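Long-range contacts in mannonate dehydratase (Streptococcus suis, PDB 3BDK), which probably catalyses the manganese- or iron-dependent dehydration of D-mannonate to 2-dehydro-3-deoxy-D-gluconate: residues Val258-Lys266 and Arg288-Phe297; Gly236-Asn245 and Met272-Arg281. One frame throughout, in Å; residues are numbered along the deposited sequence.

Interaction 1. Residues Val258-Lys266 and Arg288-Phe297; sequences VGSYASDPK and RNVTAGAWGF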
loop_
_atom_site.group_PDB
_atom_site.type_symbol
_atom_site.label_atom_id
_atom_site.label_comp_id
_atom_site.label_asym_id
_atom_site.label_seq_id
_atom_site.Cartn_x
_atom_site.Cartn_y
_atom_site.Cartn_z
ATOM N N VAL A 258 2.040 15.005 10.443
ATOM C CA VAL A 258 0.864 15.643 9.868
ATOM C C VAL A 258 -0.458 15.220 10.527
ATOM O O VAL A 258 -1.394 16.015 10.576
ATOM C CB VAL A 258 0.765 15.463 8.318
ATOM C CG1 VAL A 258 1.875 16.191 7.622
ATOM C CG2 VAL A 258 0.712 13.984 7.905
ATOM N N GLY A 259 -0.526 13.983 11.021
ATOM C CA GLY A 259 -1.709 13.452 11.672
ATOM C C GLY A 259 -2.004 14.132 12.993
ATOM O O GLY A 259 -3.167 14.454 13.299
ATOM N N SER A 260 -0.955 14.333 13.792
ATOM C CA SER A 260 -1.101 14.958 15.108
ATOM C C SER A 260 -1.553 16.375 14.922
ATOM O O SER A 260 -2.520 16.798 15.537
ATOM C CB SER A 260 0.207 14.925 15.900
ATOM O OG SER A 260 0.357 13.675 16.575
ATOM N N TYR A 261 -0.870 17.095 14.038
ATOM C CA TYR A 261 -1.247 18.454 13.712
ATOM C C TYR A 261 -2.627 18.600 13.072
ATOM O O TYR A 261 -3.327 19.565 13.374
ATOM C CB TYR A 261 -0.194 19.121 12.840
ATOM C CG TYR A 261 1.054 19.520 13.589
ATOM C CD1 TYR A 261 2.316 19.121 13.146
ATOM C CD2 TYR A 261 0.980 20.317 14.725
ATOM C CE1 TYR A 261 3.460 19.498 13.825
ATOM C CE2 TYR A 261 2.112 20.687 15.410
ATOM C CZ TYR A 261 3.351 20.274 14.965
ATOM O OH TYR A 261 4.484 20.641 15.671
ATOM N N ALA A 262 -3.038 17.681 12.198
ATOM C CA ALA A 262 -4.343 17.870 11.519
ATOM C C ALA A 262 -5.535 17.512 12.383
ATOM O O ALA A 262 -6.676 17.747 12.007
ATOM C CB ALA A 262 -4.414 17.106 10.204
ATOM N N SER A 263 -5.251 16.934 13.538
ATOM C CA SER A 263 -6.282 16.556 14.517
ATOM C C SER A 263 -6.970 17.785 15.037
ATOM O O SER A 263 -8.101 17.715 15.457
ATOM C CB SER A 263 -5.662 15.755 15.653
ATOM O OG SER A 263 -5.085 14.578 15.104
ATOM N N ASP A 264 -6.277 18.919 14.970
ATOM C CA ASP A 264 -6.914 20.204 15.151
ATOM C C ASP A 264 -7.197 20.912 13.812
ATOM O O ASP A 264 -6.285 21.442 13.190
ATOM C CB ASP A 264 -6.062 21.114 16.043
ATOM C CG ASP A 264 -6.847 22.312 16.566
ATOM O OD1 ASP A 264 -7.513 23.002 15.765
ATOM O OD2 ASP A 264 -6.814 22.549 17.792
ATOM N N PRO A 265 -8.474 20.981 13.403
ATOM C CA PRO A 265 -8.930 21.686 12.181
ATOM C C PRO A 265 -8.339 23.094 11.955
ATOM O O PRO A 265 -8.295 23.575 10.831
ATOM C CB PRO A 265 -10.433 21.831 12.416
ATOM C CG PRO A 265 -10.790 20.619 13.251
ATOM C CD PRO A 265 -9.594 20.380 14.148
ATOM N N LYS A 266 -7.917 23.767 13.016
ATOM C CA LYS A 266 -7.454 25.123 12.873
ATOM C C LYS A 266 -6.104 25.091 12.180
ATOM O O LYS A 266 -5.658 26.114 11.646
ATOM C CB LYS A 266 -7.317 25.819 14.230
ATOM C CG LYS A 266 -6.041 25.410 15.032
ATOM C CD LYS A 266 -5.326 26.606 15.718
ATOM C CE LYS A 266 -4.279 26.123 16.752
ATOM N NZ LYS A 266 -2.981 25.622 16.187
ATOM N N ARG A 288 0.675 9.991 9.092
ATOM C CA ARG A 288 -0.575 9.334 9.451
ATOM C C ARG A 288 -1.776 10.214 9.121
ATOM O O ARG A 288 -1.665 11.440 9.077
ATOM C CB ARG A 288 -0.581 8.971 10.937
ATOM C CG ARG A 288 -1.971 8.862 11.543
ATOM C CD ARG A 288 -1.906 8.435 13.001
ATOM N NE ARG A 288 -0.968 9.249 13.767
ATOM C CZ ARG A 288 -1.329 10.198 14.625
ATOM N NH1 ARG A 288 -2.614 10.455 14.829
ATOM N NH2 ARG A 288 -0.406 10.889 15.279
ATOM N N ASN A 289 -2.921 9.582 8.890
ATOM C CA ASN A 289 -4.110 10.292 8.431
ATOM C C ASN A 289 -5.220 10.294 9.475
ATOM O O ASN A 289 -5.490 9.275 10.110
ATOM C CB ASN A 289 -4.621 9.688 7.120
ATOM C CG ASN A 289 -5.410 10.680 6.291
ATOM O OD1 ASN A 289 -5.601 11.829 6.691
ATOM N ND2 ASN A 289 -5.874 10.242 5.126
ATOM N N VAL A 290 -5.861 11.446 9.648
ATOM C CA VAL A 290 -6.990 11.564 10.563
ATOM C C VAL A 290 -8.143 12.327 9.918
ATOM O O VAL A 290 -7.952 13.049 8.940
ATOM C CB VAL A 290 -6.585 12.273 11.869
ATOM C CG1 VAL A 290 -5.412 11.555 12.520
ATOM C CG2 VAL A 290 -6.245 13.730 11.599
ATOM N N THR A 291 -9.339 12.161 10.474
ATOM C CA THR A 291 -10.449 13.062 10.186
ATOM C C THR A 291 -10.827 13.758 11.500
ATOM O O THR A 291 -10.659 13.185 12.569
ATOM C CB THR A 291 -11.628 12.329 9.558
ATOM O OG1 THR A 291 -12.652 13.271 9.224
ATOM C CG2 THR A 291 -12.173 11.287 10.494
ATOM N N ALA A 292 -11.293 15.001 11.441
ATOM C CA ALA A 292 -11.304 15.820 12.655
ATOM C C ALA A 292 -12.438 16.820 12.661
ATOM O O ALA A 292 -12.937 17.194 11.616
ATOM C CB ALA A 292 -9.967 16.526 12.841
ATOM N N GLY A 293 -12.863 17.227 13.851
ATOM C CA GLY A 293 -13.821 18.313 13.988
ATOM C C GLY A 293 -13.698 19.029 15.329
ATOM O O GLY A 293 -12.717 18.850 16.091
ATOM N N ALA A 294 -14.705 19.849 15.624
ATOM C CA ALA A 294 -14.838 20.352 16.967
ATOM C C ALA A 294 -15.092 19.162 17.932
ATOM O O ALA A 294 -14.846 19.279 19.135
ATOM C CB ALA A 294 -15.948 21.369 17.029
ATOM N N TRP A 295 -15.541 18.026 17.377
ATOM C CA TRP A 295 -15.866 16.805 18.130
ATOM C C TRP A 295 -14.655 15.964 18.553
ATOM O O TRP A 295 -14.790 14.981 19.292
ATOM C CB TRP A 295 -16.819 15.924 17.310
ATOM C CG TRP A 295 -16.255 15.499 15.943
ATOM C CD1 TRP A 295 -16.363 16.182 14.762
ATOM C CD2 TRP A 295 -15.497 14.314 15.648
ATOM N NE1 TRP A 295 -15.714 15.502 13.762
ATOM C CE2 TRP A 295 -15.174 14.356 14.279
ATOM C CE3 TRP A 295 -15.053 13.233 16.410
ATOM C CZ2 TRP A 295 -14.460 13.345 13.653
ATOM C CZ3 TRP A 295 -14.319 12.237 15.788
ATOM C CH2 TRP A 295 -14.037 12.297 14.425
ATOM N N GLY A 296 -13.473 16.331 18.082
ATOM C CA GLY A 296 -12.305 15.487 18.282
ATOM C C GLY A 296 -11.811 14.971 16.948
ATOM O O GLY A 296 -11.769 15.712 15.955
ATOM N N PHE A 297 -11.436 13.699 16.906
ATOM C CA PHE A 297 -10.792 13.164 15.715
ATOM C C PHE A 297 -10.679 11.658 15.746
ATOM O O PHE A 297 -10.748 11.034 16.811
ATOM C CB PHE A 297 -9.403 13.783 15.517
ATOM C CG PHE A 297 -8.424 13.441 16.598
ATOM C CD1 PHE A 297 -8.305 14.237 17.719
ATOM C CD2 PHE A 297 -7.599 12.335 16.485
ATOM C CE1 PHE A 297 -7.389 13.927 18.730
ATOM C CE2 PHE A 297 -6.686 12.011 17.503
ATOM C CZ PHE A 297 -6.586 12.823 18.625
#
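Ser263 meets the hairpin of strands 290-293 and 296-299 by way of Phe297. Ser263 CB lies over a face of the Phe297 ring, 3.8 Å from the ring centroid, a CH-pi contact. One atom further, Ser263 OG skims the same ring at 3.6 Å from Phe297 CD2 and gives its proton to Gly259 O at 2.6 Å; chi1 of -61° sets OG beside the backbone N, anti to the carbonyl carbon, and this brings it back to the carbonyl four residues earlier. A serine suits the spot: its hydroxyl is bonded within its own segment while its CB packs on the aromatic face. Val290 CG2 fills in alongside, 4.1 Å from Ala262 CB. Further along, Ala292 CB comes to 3.4 Å from Ser263 O and also meets the ring of Pro265. Gly259, with no side chain, lets Arg288 O approach its CA to 3.3 Å. At this end Arg288, bent at chi3, offers the edge of its guanidinium to Ser260 OG in a weak hydrogen bond (NH2 to OG 3.2 Å, 132°). The Arg288 side chain lies about 5 Å from both the bound manganese ion and the D-mannose. Strands 290-293 and 296-299 form a hairpin whose type I turn runs from Gly293 to Gly296; helix 258-262, which continues barrel strand 252-257, packs on it and also touches helices 269-278 and 311-320.

Interaction 2. Residues Gly236-Asn245 and Met272-Arg281; sequences GQEAVERFLN and MTEYALKRNR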
loop_
_atom_site.group_PDB
_atom_site.type_symbol
_atom_site.label_atom_id
_atom_site.label_comp_id
_atom_site.label_asym_id
_atom_site.label_seq_id
_atom_site.Cartn_x
_atom_site.Cartn_y
_atom_site.Cartn_z
ATOM N N GLY A 236 0.959 23.885 16.960
ATOM C CA GLY A 236 0.691 24.555 15.675
ATOM C C GLY A 236 1.806 25.423 15.079
ATOM O O GLY A 236 2.941 25.445 15.572
ATOM N N GLN A 237 1.473 26.156 14.013
ATOM C CA GLN A 237 2.444 26.963 13.255
ATOM C C GLN A 237 3.278 27.901 14.115
ATOM O O GLN A 237 4.492 27.956 13.950
ATOM C CB GLN A 237 1.752 27.762 12.142
ATOM C CG GLN A 237 2.683 28.682 11.313
ATOM C CD GLN A 237 3.901 27.963 10.704
ATOM O OE1 GLN A 237 3.845 26.781 10.360
ATOM N NE2 GLN A 237 5.006 28.690 10.571
ATOM N N GLU A 238 2.617 28.637 15.018
ATOM C CA GLU A 238 3.289 29.505 16.001
ATOM C C GLU A 238 4.332 28.787 16.813
ATOM O O GLU A 238 5.472 29.243 16.915
ATOM C CB GLU A 238 2.280 30.074 16.995
ATOM C CG GLU A 238 2.076 31.542 16.879
ATOM C CD GLU A 238 1.438 31.911 15.574
ATOM O OE1 GLU A 238 2.170 32.034 14.551
ATOM O OE2 GLU A 238 0.195 32.072 15.588
ATOM N N ALA A 239 3.907 27.688 17.432
ATOM C CA ALA A 239 4.765 26.892 18.274
ATOM C C ALA A 239 6.012 26.526 17.475
ATOM O O ALA A 239 7.133 26.724 17.937
ATOM C CB ALA A 239 4.019 25.637 18.768
ATOM N N VAL A 240 5.797 26.019 16.267
ATOM C CA VAL A 240 6.887 25.680 15.360
ATOM C C VAL A 240 7.927 26.810 15.233
ATOM O O VAL A 240 9.110 26.606 15.556
ATOM C CB VAL A 240 6.359 25.224 13.954
ATOM C CG1 VAL A 240 7.487 25.162 12.926
ATOM C CG2 VAL A 240 5.706 23.880 14.078
ATOM N N GLU A 241 7.491 27.985 14.781
ATOM C CA GLU A 241 8.415 29.106 14.621
ATOM C C GLU A 241 9.175 29.318 15.929
ATOM O O GLU A 241 10.411 29.318 15.947
ATOM C CB GLU A 241 7.687 30.378 14.171
ATOM C CG GLU A 241 7.136 30.310 12.773
ATOM C CD GLU A 241 6.601 31.630 12.286
ATOM O OE1 GLU A 241 7.308 32.651 12.486
ATOM O OE2 GLU A 241 5.484 31.648 11.687
ATOM N N ARG A 242 8.432 29.431 17.029
ATOM C CA ARG A 242 9.046 29.615 18.340
ATOM C C ARG A 242 10.043 28.504 18.688
ATOM O O ARG A 242 11.108 28.786 19.251
ATOM C CB ARG A 242 7.993 29.720 19.448
ATOM C CG ARG A 242 8.446 30.636 20.575
ATOM C CD ARG A 242 8.348 29.989 21.955
ATOM N NE ARG A 242 7.259 30.527 22.767
ATOM C CZ ARG A 242 7.415 31.091 23.962
ATOM N NH1 ARG A 242 8.621 31.173 24.517
ATOM N NH2 ARG A 242 6.359 31.545 24.618
ATOM N N PHE A 243 9.696 27.252 18.370
ATOM C CA PHE A 243 10.510 26.124 18.820
ATOM C C PHE A 243 11.816 26.087 18.056
ATOM O O PHE A 243 12.898 25.890 18.627
ATOM C CB PHE A 243 9.813 24.788 18.645
ATOM C CG PHE A 243 10.703 23.622 18.974
ATOM C CD1 PHE A 243 10.823 23.178 20.288
ATOM C CD2 PHE A 243 11.451 22.997 17.980
ATOM C CE1 PHE A 243 11.654 22.120 20.601
ATOM C CE2 PHE A 243 12.287 21.953 18.282
ATOM C CZ PHE A 243 12.393 21.505 19.594
ATOM N N LEU A 244 11.698 26.263 16.749
ATOM C CA LEU A 244 12.854 26.408 15.922
ATOM C C LEU A 244 13.750 27.464 16.581
ATOM O O LEU A 244 14.918 27.181 16.872
ATOM C CB LEU A 244 12.441 26.726 14.477
ATOM C CG LEU A 244 12.282 25.513 13.512
ATOM C CD1 LEU A 244 12.035 24.149 14.192
ATOM C CD2 LEU A 244 11.251 25.720 12.376
ATOM N N ASN A 245 13.177 28.623 16.914
ATOM C CA ASN A 245 13.970 29.772 17.362
ATOM C C ASN A 245 14.671 29.648 18.710
ATOM O O ASN A 245 15.550 30.450 19.012
ATOM C CB ASN A 245 13.163 31.063 17.267
ATOM C CG ASN A 245 12.762 31.392 15.834
ATOM O OD1 ASN A 245 13.208 30.750 14.872
ATOM N ND2 ASN A 245 11.913 32.397 15.683
ATOM N N MET A 272 2.102 24.179 7.064
ATOM C CA MET A 272 3.042 23.928 8.139
ATOM C C MET A 272 4.236 23.102 7.657
ATOM O O MET A 272 5.404 23.348 8.021
ATOM C CB MET A 272 2.345 23.211 9.285
ATOM C CG MET A 272 1.818 24.142 10.350
ATOM S SD MET A 272 1.434 23.187 11.818
ATOM C CE MET A 272 -0.161 22.573 11.336
ATOM N N THR A 273 3.912 22.120 6.823
ATOM C CA THR A 273 4.899 21.283 6.180
ATOM C C THR A 273 5.822 22.156 5.331
ATOM O O THR A 273 7.026 22.162 5.567
ATOM C CB THR A 273 4.200 20.155 5.419
ATOM O OG1 THR A 273 3.607 19.281 6.385
ATOM C CG2 THR A 273 5.168 19.360 4.552
ATOM N N GLU A 274 5.265 22.930 4.398
ATOM C CA GLU A 274 6.099 23.801 3.567
ATOM C C GLU A 274 6.948 24.794 4.384
ATOM O O GLU A 274 8.190 24.798 4.269
ATOM C CB GLU A 274 5.278 24.520 2.504
ATOM C CG GLU A 274 6.109 25.347 1.549
ATOM C CD GLU A 274 5.430 25.579 0.205
ATOM O OE1 GLU A 274 4.183 25.769 0.139
ATOM O OE2 GLU A 274 6.174 25.568 -0.808
ATOM N N TYR A 275 6.307 25.612 5.221
ATOM C CA TYR A 275 7.063 26.527 6.073
ATOM C C TYR A 275 8.347 25.880 6.613
ATOM O O TYR A 275 9.431 26.449 6.475
ATOM C CB TYR A 275 6.231 27.098 7.248
ATOM C CG TYR A 275 7.121 27.839 8.213
ATOM C CD1 TYR A 275 7.520 29.160 7.960
ATOM C CD2 TYR A 275 7.630 27.197 9.334
ATOM C CE1 TYR A 275 8.390 29.827 8.817
ATOM C CE2 TYR A 275 8.502 27.854 10.212
ATOM C CZ TYR A 275 8.881 29.168 9.945
ATOM O OH TYR A 275 9.748 29.799 10.829
ATOM N N ALA A 276 8.211 24.701 7.223
ATOM C CA ALA A 276 9.293 24.058 7.954
ATOM C C ALA A 276 10.357 23.504 7.037
ATOM O O ALA A 276 11.524 23.393 7.422
ATOM C CB ALA A 276 8.744 22.962 8.818
ATOM N N LEU A 277 9.938 23.140 5.826
ATOM C CA LEU A 277 10.866 22.702 4.790
ATOM C C LEU A 277 11.755 23.859 4.331
ATOM O O LEU A 277 12.963 23.696 4.253
ATOM C CB LEU A 277 10.134 22.073 3.593
ATOM C CG LEU A 277 9.472 20.699 3.718
ATOM C CD1 LEU A 277 8.613 20.480 2.501
ATOM C CD2 LEU A 277 10.451 19.555 3.910
ATOM N N LYS A 278 11.158 25.019 4.038
ATOM C CA LYS A 278 11.925 26.211 3.638
ATOM C C LYS A 278 12.976 26.572 4.678
ATOM O O LYS A 278 13.959 27.223 4.364
ATOM C CB LYS A 278 11.020 27.417 3.433
ATOM C CG LYS A 278 10.141 27.353 2.210
ATOM C CD LYS A 278 9.337 28.645 2.022
ATOM C CE LYS A 278 8.913 28.806 0.557
ATOM N NZ LYS A 278 8.040 29.989 0.241
ATOM N N ARG A 279 12.777 26.155 5.918
ATOM C CA ARG A 279 13.779 26.420 6.936
ATOM C C ARG A 279 14.747 25.260 7.149
ATOM O O ARG A 279 15.580 25.317 8.048
ATOM C CB ARG A 279 13.120 26.828 8.260
ATOM C CG ARG A 279 12.601 28.259 8.242
ATOM C CD ARG A 279 12.267 28.751 9.627
ATOM N NE ARG A 279 13.434 28.877 10.506
ATOM C CZ ARG A 279 13.384 29.319 11.763
ATOM N NH1 ARG A 279 14.491 29.396 12.477
ATOM N NH2 ARG A 279 12.232 29.690 12.311
ATOM N N ASN A 280 14.653 24.226 6.311
ATOM C CA ASN A 280 15.447 23.008 6.463
ATOM C C ASN A 280 15.296 22.429 7.872
ATOM O O ASN A 280 16.283 22.131 8.558
ATOM C CB ASN A 280 16.933 23.251 6.101
ATOM C CG ASN A 280 17.725 21.937 5.909
ATOM O OD1 ASN A 280 17.425 21.146 5.007
ATOM N ND2 ASN A 280 18.732 21.706 6.761
ATOM N N ARG A 281 14.057 22.264 8.314
ATOM C CA ARG A 281 13.848 21.910 9.706
ATOM C C ARG A 281 13.004 20.658 9.941
ATOM O O ARG A 281 12.603 20.366 11.073
ATOM C CB ARG A 281 13.313 23.128 10.494
ATOM C CG ARG A 281 14.383 24.188 10.845
ATOM C CD ARG A 281 15.641 23.531 11.447
ATOM N NE ARG A 281 16.665 24.476 11.894
ATOM C CZ ARG A 281 17.404 25.235 11.089
ATOM N NH1 ARG A 281 17.236 25.192 9.772
ATOM N NH2 ARG A 281 18.321 26.042 11.606
#
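Asn245 OD1 is gripped end-on by two nitrogens of Arg279, NH2 at 2.9 Å and NH1 at 3.0 Å, with the oxygen close to the guanidinium plane. Arg279 NH2 also donates to Tyr275 OH (2.9 Å, 172°), while NH1 has a salt bridge to Asp248, so several partners fix the rotation of the guanidinium. Leu244 CB lies over one of its faces, 3.7 Å from Arg279 NH2. The contact joins helices 237-245 and 269-278, neighbours in the outer layer of a xylose isomerase-like TIM barrel; the axes of 237-245 and 272-278 run 14° from parallel. Tyr275 is a knob in the hole made by Gln237, Val240, Glu241 and Leu244: with CG anti to the backbone N (chi1 170°), its long flat ring crosses the gap. Gln237 NE2 sits above one ring face, 3.3 Å from Tyr275 CG, its amide plane steeply inclined to the ring; the same nitrogen donates to Glu241 OE2 at 3.2 Å. Val240 CG1 meets the ring edge. Gln237 OE1 rests 3.3 Å from Met272 CG. A Schellman motif with Asn280 as its C-prime residue ends helix 269-278, and beyond it the aliphatic part of Arg281 packs against Leu244, CG to CG at 3.6 Å.

Overall arrangement
Followed from the N terminus, the four segments alternate, so the two contacts cross rather than nest. Interaction 2 starts on helix 237-245; the chain then runs through strand 252-257 into helix 258-262, where interaction 1 starts. Helix 269-278 follows and closes the first loop, of 26 residues. Strand 282-286, ending at the manganese ligand His286, then leads to the hairpin that closes the second, of 21 residues. Interaction 2 thus joins outer helices of the barrel, whereas interaction 1 ties the end of strand 252-257 to the antiparallel sheet. Tyr261 links them directly, touching Gly236, Val240 and Met272, and Val258 packs on Thr273.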